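Local coordinates for protein aminoglycoside phosphotransferase (Streptomyces rimosus, PDB 6FUC) that probably transfers a phosphate group from ATP to the 3''-hydroxyl of streptomycin, giving resistance to this aminoglycoside antibiotic, at residues Q66-P71 with R115-L120; V184-D189 with G214-Y219; R57-W62 with C125-E130; P109-V114 with A248-I253; L190-I195 with A223-T228. All coordinates share one frame; numbering follows the deposited sequence. Where two conformers were deposited one is given.

All five contacts lie in one kinase-like phosphotransferase fold. Contacts 1 and 3, with centres about 12 Å apart, tie helix 50-63 and the loop after it, which belong to the sheet-bearing N-terminal lobe, to the helical lobe; contact 1 is nested in the loop that contact 3 closes. Contact 2, about 11 Å from both, pairs strands 184-186 and 214-216, the first of which runs into the family's HGDxxxxN stretch; contact 5 holds the later part of that stretch against helix 219-233. Contacts 1 and 4 share helix 100-117. Contacts 3 and 4 are farthest apart, about 22 Å between centres, so the set spans the lobe junction and the helical core.

Contact 1: residues Q66-P71 with R115-L120; sequences QDIPGP and RRLHEL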
# COMPACT_ATOMS: atom_id res chain seq x y z
N GLN A 66 -12.46 -10.34 8.09
CA GLN A 66 -11.26 -11.08 8.44
C GLN A 66 -10.65 -10.71 9.79
O GLN A 66 -9.56 -11.16 10.13
CB GLN A 66 -10.21 -10.98 7.36
CG GLN A 66 -10.70 -11.51 6.02
CD GLN A 66 -11.01 -12.99 6.11
OE1 GLN A 66 -10.11 -13.78 6.44
NE2 GLN A 66 -12.23 -13.37 5.81
N ASP A 67 -11.33 -9.85 10.52
CA ASP A 67 -10.79 -9.40 11.84
C ASP A 67 -9.44 -8.74 11.76
O ASP A 67 -8.57 -8.97 12.63
CB ASP A 67 -10.84 -10.49 12.90
CG ASP A 67 -10.73 -9.96 14.27
OD1 ASP A 67 -11.14 -8.83 14.59
OD2 ASP A 67 -10.26 -10.72 15.11
N ILE A 68 -9.22 -7.95 10.72
CA ILE A 68 -8.03 -7.12 10.54
C ILE A 68 -8.52 -5.70 10.45
O ILE A 68 -9.41 -5.41 9.64
CB ILE A 68 -7.26 -7.46 9.25
CG1 ILE A 68 -6.82 -8.92 9.20
CG2 ILE A 68 -6.07 -6.54 9.07
CD1 ILE A 68 -5.91 -9.38 10.30
N PRO A 69 -8.00 -4.76 11.25
CA PRO A 69 -8.60 -3.44 11.28
C PRO A 69 -8.30 -2.64 10.01
O PRO A 69 -7.18 -2.54 9.52
CB PRO A 69 -7.93 -2.80 12.51
CG PRO A 69 -6.59 -3.49 12.63
CD PRO A 69 -6.92 -4.90 12.25
N GLY A 70 -9.35 -2.01 9.49
CA GLY A 70 -9.29 -1.29 8.22
C GLY A 70 -10.57 -0.51 8.03
O GLY A 70 -11.43 -0.45 8.89
N PRO A 71 -10.71 0.14 6.88
CA PRO A 71 -11.90 0.93 6.57
C PRO A 71 -13.11 0.05 6.34
O PRO A 71 -12.99 -1.17 6.13
CB PRO A 71 -11.51 1.67 5.30
CG PRO A 71 -10.11 1.37 5.02
CD PRO A 71 -9.77 0.12 5.76
N ARG A 115 1.86 -9.18 11.36
CA ARG A 115 1.89 -10.62 11.53
C ARG A 115 0.46 -11.16 11.48
O ARG A 115 0.19 -12.21 10.84
CB ARG A 115 2.58 -11.01 12.83
CG ARG A 115 2.54 -12.50 13.04
CD ARG A 115 3.18 -12.98 14.30
NE ARG A 115 2.76 -12.35 15.53
CZ ARG A 115 1.56 -12.43 16.13
NH1 ARG A 115 0.52 -13.11 15.63
NH2 ARG A 115 1.40 -11.79 17.29
N ARG A 116 -0.47 -10.52 12.15
CA ARG A 116 -1.85 -11.00 12.13
C ARG A 116 -2.41 -11.01 10.71
O ARG A 116 -3.05 -11.98 10.29
CB ARG A 116 -2.75 -10.18 13.06
CG ARG A 116 -2.44 -10.40 14.51
CD ARG A 116 -3.40 -9.53 15.38
NE ARG A 116 -4.82 -10.04 15.29
CZ ARG A 116 -5.85 -9.58 14.55
NH1 ARG A 116 -5.81 -8.49 13.72
NH2 ARG A 116 -6.95 -10.29 14.64
N LEU A 117 -2.17 -9.95 9.95
CA LEU A 117 -2.61 -9.92 8.56
C LEU A 117 -1.98 -11.06 7.77
O LEU A 117 -2.66 -11.80 7.00
CB LEU A 117 -2.29 -8.58 7.94
CG LEU A 117 -2.50 -8.41 6.46
CD1 LEU A 117 -3.96 -8.56 6.06
CD2 LEU A 117 -1.97 -7.07 6.01
N HIS A 118 -0.66 -11.22 7.96
CA HIS A 118 0.10 -12.25 7.32
C HIS A 118 -0.17 -13.70 7.87
O HIS A 118 0.51 -14.67 7.50
CB HIS A 118 1.58 -11.98 7.42
CG HIS A 118 2.07 -10.82 6.61
ND1 HIS A 118 3.41 -10.57 6.46
CD2 HIS A 118 1.43 -9.89 5.86
CE1 HIS A 118 3.57 -9.52 5.69
NE2 HIS A 118 2.37 -9.06 5.32
N GLU A 119 -1.04 -13.84 8.78
CA GLU A 119 -1.49 -15.13 9.24
C GLU A 119 -2.84 -15.50 8.69
O GLU A 119 -3.24 -16.66 8.87
CB GLU A 119 -1.46 -15.20 10.78
CG GLU A 119 -0.01 -15.37 11.23
CD GLU A 119 0.16 -15.41 12.72
OE1 GLU A 119 -0.79 -15.19 13.46
OE2 GLU A 119 1.27 -15.61 13.19
N LEU A 120 -3.52 -14.63 7.95
CA LEU A 120 -4.72 -15.08 7.25
C LEU A 120 -4.35 -16.23 6.31
O LEU A 120 -3.31 -16.19 5.69
CB LEU A 120 -5.34 -13.95 6.44
CG LEU A 120 -5.92 -12.79 7.27
CD1 LEU A 120 -6.48 -11.76 6.32
CD2 LEU A 120 -6.95 -13.27 8.27
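The carbonyl oxygen of D67 is gripped end-on by both terminal nitrogens of R116, in one of the two conformers of R116. NH2 donates to D67 O at 2.9 Å with an N-H...O angle of 149°, and NH1 donates to the same oxygen at 3.0 Å. D67 O lies in the guanidinium plane, at its edge. The D67 carboxylate adds a looser salt bridge, OD2 to R116 NH2 at 3.4 Å, with the two flat groups turned 78° apart. Segment 66-71 links helix 50-63 to strand 73-79 and by its place in the chain probably corresponds to the αC-β4 loop of protein kinases, while 115-120 ends the helix that probably matches αE; as in those relatives, the loop of the N-terminal lobe rests on the helical lobe. I68 supplies the apolar centre. Its CG1, anti to the carbonyl carbon (chi1 -58°), passes L120 CD1 at 4.1 Å, and CD1 beyond it meets L117 CA at 3.8 Å. CG2, on the other branch, approaches L117 CD1 at 4.2 Å, the two side chains crossing at about a right angle. I68 and L117 both also touch L63 of helix 50-63. Q66 OE1 sits 3.7 Å from L120 CD2.

Contact 2: residues V184-D189 with G214-Y219; sequences VVCHGD and GRADPY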
# COMPACT_ATOMS: atom_id res chain seq x y z
N VAL A 184 1.99 -15.20 1.98
CA VAL A 184 1.07 -14.65 2.97
C VAL A 184 0.06 -13.76 2.26
O VAL A 184 0.24 -13.43 1.08
CB VAL A 184 1.81 -13.84 4.06
CG1 VAL A 184 2.86 -14.66 4.77
CG2 VAL A 184 2.43 -12.60 3.48
N VAL A 185 -1.00 -13.36 2.98
CA VAL A 185 -1.86 -12.27 2.51
C VAL A 185 -1.19 -10.96 2.85
O VAL A 185 -1.08 -10.57 4.00
CB VAL A 185 -3.25 -12.34 3.12
CG1 VAL A 185 -4.09 -11.18 2.61
CG2 VAL A 185 -3.92 -13.69 2.84
N CYS A 186 -0.64 -10.30 1.82
CA CYS A 186 -0.00 -9.02 1.96
C CYS A 186 -1.03 -7.86 1.90
O CYS A 186 -2.00 -7.91 1.17
CB CYS A 186 1.03 -8.78 0.86
SG CYS A 186 2.59 -9.62 1.09
N HIS A 187 -0.71 -6.81 2.64
CA HIS A 187 -1.40 -5.53 2.46
C HIS A 187 -1.30 -5.04 1.02
O HIS A 187 -2.27 -4.54 0.46
CB HIS A 187 -0.74 -4.52 3.42
CG HIS A 187 -1.24 -3.14 3.24
ND1 HIS A 187 -0.83 -2.34 2.21
CD2 HIS A 187 -2.16 -2.45 3.95
CE1 HIS A 187 -1.52 -1.22 2.29
NE2 HIS A 187 -2.31 -1.24 3.36
N GLY A 188 -0.10 -5.16 0.48
CA GLY A 188 0.14 -4.88 -0.92
C GLY A 188 0.81 -3.57 -1.21
O GLY A 188 1.35 -3.43 -2.32
N ASP A 189 0.77 -2.64 -0.28
CA ASP A 189 1.46 -1.34 -0.42
C ASP A 189 1.79 -0.85 1.00
O ASP A 189 1.29 0.18 1.46
CB ASP A 189 0.63 -0.35 -1.18
CG ASP A 189 1.30 0.98 -1.37
OD1 ASP A 189 2.54 1.02 -1.34
OD2 ASP A 189 0.58 1.99 -1.56
N GLY A 214 -3.44 -8.95 -1.25
CA GLY A 214 -3.54 -10.28 -1.82
C GLY A 214 -2.34 -11.10 -1.52
O GLY A 214 -1.33 -10.61 -0.97
N ARG A 215 -2.37 -12.37 -1.94
CA ARG A 215 -1.24 -13.26 -1.77
C ARG A 215 0.01 -12.67 -2.39
O ARG A 215 -0.01 -12.21 -3.54
CB ARG A 215 -1.50 -14.58 -2.51
CG ARG A 215 -2.48 -15.49 -1.82
CD ARG A 215 -2.41 -16.91 -2.34
NE ARG A 215 -2.89 -17.10 -3.69
CZ ARG A 215 -4.17 -17.35 -3.99
NH1 ARG A 215 -5.07 -17.33 -3.01
NH2 ARG A 215 -4.54 -17.59 -5.22
N ALA A 216 1.14 -12.82 -1.68
CA ALA A 216 2.44 -12.50 -2.17
C ALA A 216 3.48 -12.96 -1.14
O ALA A 216 3.14 -13.37 -0.03
CB ALA A 216 2.61 -11.01 -2.47
N ASP A 217 4.75 -12.88 -1.50
CA ASP A 217 5.82 -13.08 -0.56
C ASP A 217 5.72 -12.00 0.55
O ASP A 217 5.50 -10.83 0.21
CB ASP A 217 7.14 -12.97 -1.33
CG ASP A 217 8.38 -13.26 -0.55
OD1 ASP A 217 8.60 -12.71 0.55
OD2 ASP A 217 9.17 -14.06 -1.02
N PRO A 218 5.92 -12.36 1.83
CA PRO A 218 5.85 -11.29 2.86
C PRO A 218 6.78 -10.12 2.62
O PRO A 218 6.50 -9.02 3.10
CB PRO A 218 6.19 -12.04 4.13
CG PRO A 218 6.90 -13.29 3.71
CD PRO A 218 6.23 -13.67 2.39
N TYR A 219 7.93 -10.35 1.97
CA TYR A 219 8.82 -9.20 1.67
C TYR A 219 8.25 -8.17 0.71
O TYR A 219 8.76 -7.07 0.67
CB TYR A 219 10.21 -9.72 1.21
CG TYR A 219 11.04 -10.15 2.36
CD1 TYR A 219 11.60 -9.22 3.19
CD2 TYR A 219 11.19 -11.46 2.71
CE1 TYR A 219 12.32 -9.57 4.30
CE2 TYR A 219 11.95 -11.86 3.84
CZ TYR A 219 12.45 -10.90 4.66
OH TYR A 219 13.17 -11.23 5.79
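V184, C186 and G214 bury the most surface here, and they sit at the two ends of a short antiparallel ladder. V184 forms a hydrogen-bonded pair with A216: V184 N donates to A216 O at 3.0 Å, and A216 N returns a bond to V184 O. C186 pairs in the same way with G214, C186 N to G214 O at 2.9 Å and G214 N to C186 O at 3.0 Å. Between them V185 and R215 make a non-hydrogen-bonded pair, their CA atoms only 4.4 Å apart, and R215 CA directs a CH...O contact at V184 O, 3.2 Å away. The side chains of V184, C186 and A216 share one face. There V184 CG2, lying between its own backbone N and carbonyl carbon, reaches P218 CB at 3.9 Å. The sulfur of C186 is anti to its carbonyl carbon (chi1 -78°), where SG meets A216 CB at 3.8 Å and approaches D217 O at 3.3 Å. R215 leaves from the other face, its NE paired with E130. Two short strands joined this way, with H187, G188 and D189 following the first, are consistent with the β6-β9 pair that flanks the catalytic loop of the protein-kinase-like fold.

Contact 3: residues R57-W62 with C125-E130; sequences RDRVSW and CPFTRE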
# COMPACT_ATOMS: atom_id res chain seq x y z
N ARG A 57 -12.52 -1.91 -3.79
CA ARG A 57 -13.75 -2.05 -3.05
C ARG A 57 -13.85 -3.43 -2.46
O ARG A 57 -14.18 -3.63 -1.29
CB ARG A 57 -14.94 -1.73 -3.97
CG ARG A 57 -16.27 -1.90 -3.28
CD ARG A 57 -17.43 -2.03 -4.24
NE ARG A 57 -17.33 -3.32 -4.92
CZ ARG A 57 -18.15 -3.72 -5.83
NH1 ARG A 57 -18.98 -2.83 -6.37
NH2 ARG A 57 -18.00 -4.95 -6.33
N ASP A 58 -13.67 -4.43 -3.34
CA ASP A 58 -13.81 -5.81 -2.93
C ASP A 58 -12.81 -6.22 -1.84
O ASP A 58 -13.15 -6.98 -0.92
CB ASP A 58 -13.72 -6.73 -4.14
CG ASP A 58 -14.83 -6.56 -5.15
OD1 ASP A 58 -15.91 -5.98 -4.82
OD2 ASP A 58 -14.65 -7.05 -6.28
N ARG A 59 -11.59 -5.71 -1.95
CA ARG A 59 -10.56 -5.98 -0.94
C ARG A 59 -10.95 -5.38 0.41
O ARG A 59 -10.82 -6.03 1.45
CB ARG A 59 -9.25 -5.45 -1.43
CG ARG A 59 -8.63 -6.39 -2.48
CD ARG A 59 -7.60 -5.68 -3.33
NE ARG A 59 -6.80 -6.60 -4.14
CZ ARG A 59 -7.25 -7.11 -5.26
NH1 ARG A 59 -8.45 -6.83 -5.74
NH2 ARG A 59 -6.50 -8.02 -5.90
N VAL A 60 -11.44 -4.14 0.41
CA VAL A 60 -11.80 -3.49 1.68
C VAL A 60 -12.96 -4.26 2.31
O VAL A 60 -12.96 -4.57 3.51
CB VAL A 60 -12.21 -2.02 1.43
CG1 VAL A 60 -12.73 -1.38 2.70
CG2 VAL A 60 -11.04 -1.20 0.85
N SER A 61 -14.01 -4.54 1.47
CA SER A 61 -15.14 -5.25 2.02
C SER A 61 -14.79 -6.63 2.53
O SER A 61 -15.26 -7.07 3.58
CB SER A 61 -16.21 -5.29 0.97
OG SER A 61 -17.16 -6.05 1.27
N TRP A 62 -13.96 -7.37 1.80
CA TRP A 62 -13.55 -8.69 2.26
C TRP A 62 -12.75 -8.58 3.56
O TRP A 62 -12.98 -9.37 4.50
CB TRP A 62 -12.77 -9.43 1.18
CG TRP A 62 -12.29 -10.76 1.61
CD1 TRP A 62 -12.99 -11.92 1.68
CD2 TRP A 62 -10.97 -11.09 2.11
NE1 TRP A 62 -12.22 -12.93 2.15
CE2 TRP A 62 -10.96 -12.46 2.40
CE3 TRP A 62 -9.80 -10.36 2.28
CZ2 TRP A 62 -9.81 -13.11 2.86
CZ3 TRP A 62 -8.67 -11.00 2.77
CH2 TRP A 62 -8.71 -12.34 3.04
N CYS A 125 -7.67 -16.62 0.51
CA CYS A 125 -7.82 -15.23 0.08
C CYS A 125 -8.33 -15.20 -1.33
O CYS A 125 -7.77 -15.83 -2.18
CB CYS A 125 -6.47 -14.52 0.16
SG CYS A 125 -6.56 -12.76 -0.15
N PRO A 126 -9.36 -14.39 -1.63
CA PRO A 126 -9.81 -14.26 -3.01
C PRO A 126 -8.84 -13.54 -3.93
O PRO A 126 -8.99 -13.59 -5.16
CB PRO A 126 -11.09 -13.32 -2.88
CG PRO A 126 -11.52 -13.55 -1.52
CD PRO A 126 -10.32 -13.72 -0.69
N PHE A 127 -7.88 -12.85 -3.34
CA PHE A 127 -7.08 -11.85 -4.07
C PHE A 127 -5.62 -12.26 -4.10
O PHE A 127 -5.09 -12.86 -3.15
CB PHE A 127 -7.19 -10.51 -3.33
CG PHE A 127 -8.61 -10.11 -3.08
CD1 PHE A 127 -9.41 -9.73 -4.10
CD2 PHE A 127 -9.13 -10.17 -1.82
CE1 PHE A 127 -10.74 -9.37 -3.89
CE2 PHE A 127 -10.45 -9.82 -1.58
CZ PHE A 127 -11.27 -9.44 -2.62
N THR A 128 -4.97 -11.86 -5.19
CA THR A 128 -3.55 -12.08 -5.37
C THR A 128 -2.83 -10.81 -5.80
O THR A 128 -3.38 -9.99 -6.52
CB THR A 128 -3.29 -13.19 -6.39
OG1 THR A 128 -3.68 -12.75 -7.70
CG2 THR A 128 -3.91 -14.48 -5.99
N ARG A 129 -1.58 -10.70 -5.38
CA ARG A 129 -0.64 -9.70 -5.97
C ARG A 129 0.71 -10.40 -6.11
O ARG A 129 1.75 -9.93 -5.69
CB ARG A 129 -0.55 -8.40 -5.17
CG ARG A 129 -0.10 -8.53 -3.75
CD ARG A 129 0.84 -7.42 -3.36
NE ARG A 129 2.10 -7.58 -4.13
CZ ARG A 129 3.09 -6.70 -4.17
NH1 ARG A 129 3.05 -5.51 -3.58
NH2 ARG A 129 4.22 -7.07 -4.76
N GLU A 130 0.67 -11.59 -6.71
CA GLU A 130 1.81 -12.45 -6.80
C GLU A 130 2.79 -11.92 -7.85
O GLU A 130 2.46 -11.04 -8.67
CB GLU A 130 1.40 -13.91 -7.03
CG GLU A 130 0.77 -14.55 -5.81
CD GLU A 130 -0.08 -15.72 -6.08
OE1 GLU A 130 -0.60 -15.87 -7.26
OE2 GLU A 130 -0.31 -16.53 -5.15
O HOH W 1 -6.56 -11.01 -7.46
O HOH W 2 -3.71 -7.43 -5.71
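The F127 ring packs with one face on R59 and its edge toward W62 of helix 50-63, probably the counterpart of helix αC in the kinase-like fold, and so joins that helix to the loop before helix 131-143. The F127 side chain starts with CB, which lies 3.6 Å from R59 NH2. CG is anti to the carbonyl carbon (chi1 -53°), and the ring beyond it takes R59 CG over its centre as a CH-pi contact, 3.6 Å from the centroid and 6° off the normal. On the same flank CD1 meets R59 NH1 at 3.5 Å, under one face of the guanidinium. The opposite face of the ring is covered by P126 CB. On the far rim CE2 touches W62 CB at 3.6 Å, and CZ, the tip, stops 3.5 Å from D58 O. The edge of F127 is turned toward the W62 face in an offset edge-to-face pair, with centroids of the F127 ring and the W62 five-membered ring 5.6 Å apart and planes at 74°. P126 CD lies over that same indole face as a CH-pi contact, and C125 SG comes obliquely against the six-membered ring. R59 is fixed at its polar end by NE, bonded to L213 O, and by NH1, bonded to A55 O. Beside it, water 2 accepts from R59 NH2 at 2.9 Å and reaches T128 O at 2.7 Å.

Contact 4: residues P109-V114 with A248-I253; sequences PIADAV and AARYGI
Two helices of the C-terminal lobe meet here, 100-117 and the end of 243-251, and A111 and Y251 mark their closest backbone approach, with CA atoms 5.1 Å apart. The small side chain of A111 suits so near a passage: its CB lies 3.7 Å from R250 CG. Next to it D112 and R250 form a bidentate, side-on salt bridge. NE donates to D112 OD1 at 2.8 Å with an N-H...O angle of 165°, and NH2 donates to D112 OD2 at 2.9 Å, entering on its syn lone pair. Carboxylate and guanidinium planes differ by only 28°, which lets each nitrogen face its own oxygen. A bend at chi2 (71°) sets R250 CD, from which the guanidinium continues to D112. Water 3 adds a second link, donating to D112 OD1 and to R250 O, each at 2.8 Å, so that OD1 is held by two donors. On the side of V114, Y251 CD2 lies 3.9 Å from A111 O, which sits at the ring edge, and V114 CG1 reaches Y251 CE2 at 4.1 Å, the side chains crossing at about a right angle. The phenol OH is hydrogen-bonded to H118 ND1. G252, with positive phi, ends the later helix, and I253 N closes a six-to-one bond to A248 O. Close helix packing at an alanine, edged by an Asp-Arg pair, builds part of the helical C-terminal lobe of this kinase-like fold.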
# COMPACT_ATOMS: atom_id res chain seq x y z
N PRO A 109 4.13 -2.97 18.00
CA PRO A 109 2.71 -3.05 17.63
C PRO A 109 2.49 -3.24 16.11
O PRO A 109 1.59 -4.01 15.72
CB PRO A 109 2.13 -1.74 18.13
CG PRO A 109 2.92 -1.48 19.36
CD PRO A 109 4.32 -1.97 19.06
N ILE A 110 3.31 -2.60 15.29
CA ILE A 110 3.21 -2.77 13.86
C ILE A 110 3.59 -4.20 13.49
O ILE A 110 2.89 -4.86 12.69
CB ILE A 110 4.05 -1.70 13.11
CG1 ILE A 110 3.46 -0.32 13.24
CG2 ILE A 110 4.17 -2.12 11.65
CD1 ILE A 110 4.38 0.78 12.85
N ALA A 111 4.68 -4.73 14.05
CA ALA A 111 5.07 -6.08 13.77
C ALA A 111 3.93 -7.01 14.09
O ALA A 111 3.62 -7.96 13.31
CB ALA A 111 6.33 -6.45 14.54
N ASP A 112 3.29 -6.80 15.21
CA ASP A 112 2.23 -7.70 15.62
C ASP A 112 0.99 -7.59 14.68
O ASP A 112 0.38 -8.61 14.35
CB ASP A 112 1.75 -7.42 17.07
CG ASP A 112 2.78 -7.66 18.13
OD1 ASP A 112 3.78 -8.36 17.89
OD2 ASP A 112 2.57 -7.16 19.27
N ALA A 113 0.64 -6.39 14.31
CA ALA A 113 -0.54 -6.18 13.45
C ALA A 113 -0.30 -6.76 12.02
O ALA A 113 -1.20 -7.32 11.42
CB ALA A 113 -0.90 -4.71 13.36
N VAL A 114 0.91 -6.56 11.53
CA VAL A 114 1.30 -7.10 10.21
C VAL A 114 1.34 -8.62 10.28
O VAL A 114 0.87 -9.30 9.37
CB VAL A 114 2.57 -6.45 9.74
CG1 VAL A 114 3.06 -7.12 8.44
CG2 VAL A 114 2.37 -4.99 9.53
N ALA A 248 12.03 -8.12 12.79
CA ALA A 248 11.99 -9.48 12.30
C ALA A 248 11.85 -10.50 13.42
O ALA A 248 11.15 -11.52 13.31
CB ALA A 248 13.19 -9.80 11.41
N ALA A 249 12.56 -10.24 14.49
CA ALA A 249 12.48 -11.10 15.67
C ALA A 249 11.06 -11.06 16.26
O ALA A 249 10.54 -12.07 16.70
CB ALA A 249 13.52 -10.72 16.72
N ARG A 250 10.47 -9.88 16.33
CA ARG A 250 9.13 -9.78 16.88
C ARG A 250 8.04 -10.41 15.94
O ARG A 250 7.14 -11.09 16.40
CB ARG A 250 8.77 -8.28 17.10
CG ARG A 250 7.41 -8.03 17.71
CD ARG A 250 7.34 -8.43 19.15
NE ARG A 250 6.00 -8.23 19.67
CZ ARG A 250 5.72 -8.21 20.95
NH1 ARG A 250 6.66 -8.45 21.84
NH2 ARG A 250 4.47 -8.05 21.31
N TYR A 251 8.13 -10.13 14.67
CA TYR A 251 7.22 -10.67 13.65
C TYR A 251 7.44 -12.19 13.49
O TYR A 251 6.46 -12.90 13.30
CB TYR A 251 7.48 -9.93 12.35
CG TYR A 251 6.85 -10.52 11.12
CD1 TYR A 251 7.43 -11.56 10.42
CD2 TYR A 251 5.63 -10.05 10.65
CE1 TYR A 251 6.87 -12.04 9.24
CE2 TYR A 251 5.07 -10.54 9.47
CZ TYR A 251 5.67 -11.56 8.81
OH TYR A 251 5.18 -12.08 7.63
N GLY A 252 8.65 -12.66 13.53
CA GLY A 252 9.02 -14.08 13.38
C GLY A 252 9.43 -14.47 11.94
O GLY A 252 8.79 -15.34 11.31
N ILE A 253 10.47 -13.85 11.42
CA ILE A 253 11.02 -14.20 10.12
C ILE A 253 12.53 -13.96 10.19
O ILE A 253 13.00 -13.09 10.92
CB ILE A 253 10.32 -13.40 9.01
CG1 ILE A 253 10.55 -13.94 7.61
CG2 ILE A 253 10.77 -11.91 9.05
CD1 ILE A 253 9.68 -13.28 6.55
O HOH W 3 4.47 -10.34 16.11

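Contact 5: residues L190-I195 with A223-T228; sequences LCLPNI and ALLFAT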
# COMPACT_ATOMS: atom_id res chain seq x y z
N LEU A 190 2.65 -1.60 1.67
CA LEU A 190 2.85 -1.43 3.15
C LEU A 190 3.93 -0.38 3.40
O LEU A 190 4.89 -0.61 4.15
CB LEU A 190 3.09 -2.73 3.83
CG LEU A 190 2.94 -2.67 5.38
CD1 LEU A 190 1.47 -2.42 5.77
CD2 LEU A 190 3.45 -3.95 6.00
N CYS A 191 3.76 0.81 2.82
CA CYS A 191 4.55 1.96 3.21
C CYS A 191 3.94 2.57 4.45
O CYS A 191 2.72 2.46 4.71
CB CYS A 191 4.58 2.94 2.08
SG CYS A 191 3.06 3.43 1.39
N LEU A 192 4.73 3.35 5.20
CA LEU A 192 4.23 3.97 6.44
C LEU A 192 2.94 4.77 6.34
O LEU A 192 2.15 4.72 7.27
CB LEU A 192 5.30 4.86 7.09
CG LEU A 192 6.49 4.18 7.71
CD1 LEU A 192 7.36 5.23 8.36
CD2 LEU A 192 6.09 3.13 8.74
N PRO A 193 2.68 5.50 5.23
CA PRO A 193 1.44 6.24 5.17
C PRO A 193 0.21 5.38 5.32
O PRO A 193 -0.87 5.90 5.64
CB PRO A 193 1.48 6.90 3.77
CG PRO A 193 2.96 7.12 3.55
CD PRO A 193 3.58 5.87 4.11
N ASN A 194 0.32 4.10 4.99
CA ASN A 194 -0.84 3.20 4.94
C ASN A 194 -1.10 2.47 6.23
O ASN A 194 -2.01 1.62 6.30
CB ASN A 194 -0.77 2.32 3.71
CG ASN A 194 -0.85 3.10 2.45
OD1 ASN A 194 -1.45 4.19 2.42
ND2 ASN A 194 -0.35 2.55 1.36
N ILE A 195 -0.35 2.80 7.27
CA ILE A 195 -0.53 2.22 8.62
C ILE A 195 -0.97 3.40 9.50
O ILE A 195 -0.23 4.35 9.65
CB ILE A 195 0.76 1.59 9.15
CG1 ILE A 195 1.30 0.54 8.16
CG2 ILE A 195 0.52 1.06 10.52
CD1 ILE A 195 2.63 0.04 8.54
N ALA A 223 9.59 -5.07 2.64
CA ALA A 223 10.57 -4.19 1.99
C ALA A 223 10.14 -2.74 2.07
O ALA A 223 10.96 -1.83 2.27
CB ALA A 223 10.80 -4.60 0.56
N LEU A 224 8.87 -2.49 1.81
CA LEU A 224 8.35 -1.09 1.78
C LEU A 224 8.25 -0.51 3.17
O LEU A 224 8.55 0.65 3.38
CB LEU A 224 6.99 -1.05 1.09
CG LEU A 224 6.89 -1.58 -0.33
CD1 LEU A 224 5.54 -1.32 -0.89
CD2 LEU A 224 8.04 -1.34 -1.22
N LEU A 225 7.85 -1.33 4.12
CA LEU A 225 7.76 -0.88 5.50
C LEU A 225 9.16 -0.49 6.00
O LEU A 225 9.34 0.59 6.58
CB LEU A 225 7.16 -1.95 6.34
CG LEU A 225 7.13 -1.63 7.83
CD1 LEU A 225 6.43 -0.36 8.24
CD2 LEU A 225 6.54 -2.79 8.55
N PHE A 226 10.14 -1.34 5.78
CA PHE A 226 11.47 -1.05 6.27
C PHE A 226 12.06 0.15 5.58
O PHE A 226 12.70 0.99 6.27
CB PHE A 226 12.39 -2.24 6.09
CG PHE A 226 12.07 -3.44 6.92
CD1 PHE A 226 11.24 -3.36 7.99
CD2 PHE A 226 12.70 -4.66 6.66
CE1 PHE A 226 10.98 -4.46 8.78
CE2 PHE A 226 12.45 -5.76 7.42
CZ PHE A 226 11.59 -5.69 8.52
N ALA A 227 11.92 0.27 4.27
CA ALA A 227 12.54 1.42 3.56
C ALA A 227 11.90 2.71 4.00
O ALA A 227 12.59 3.70 4.20
CB ALA A 227 12.38 1.20 2.07
N THR A 228 10.58 2.73 4.14
CA THR A 228 9.94 3.98 4.55
C THR A 228 10.22 4.32 6.00
O THR A 228 10.41 5.47 6.36
CB THR A 228 8.47 4.04 4.16
OG1 THR A 228 7.72 2.96 4.78
CG2 THR A 228 8.29 4.00 2.68
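With chi1 at 60°, T228 places OG1 between its own backbone N and carbonyl carbon, turned back along helix 219-233 and facing L192; chi1 of L225, 175°, sets its CG anti to the backbone N, and the methyls beyond it meet the leucines and isoleucine of 190-195. OG1 accepts from L192 N at 3.0 Å with an N-H...O angle of 152°, and gives its own proton to L224 O at 2.8 Å. That carbonyl takes T228 N as well, the two donors reaching it from opposite faces of its plane. L192 CG lies close to the hydroxyl, 3.4 Å from T228 OG1. The apolar part is centred on L225: its CD1 touches L192 CD2 at 3.5 Å and I195 CD1 at 3.8 Å, each of those side chains crossing it at about a right angle, while its CD2 lies beside L190 CD2, 4.2 Å away, the two leucines pointing the same way. Helix 100-117 closes this cluster, with V114 against L190 and I110 against both I195 and L225. Segment 190-195 carries the later part of HGDLCLPN, which fits the family's HGDxxxxN catalytic-loop motif, and N194 ND2 bonds to D189 O, both within the motif. Chemically, the hydroxyl of T228 serves as donor to its helix and acceptor for the loop, so the L192 amide is satisfied by a side chain whose rotation the bond to L224 O helps to hold.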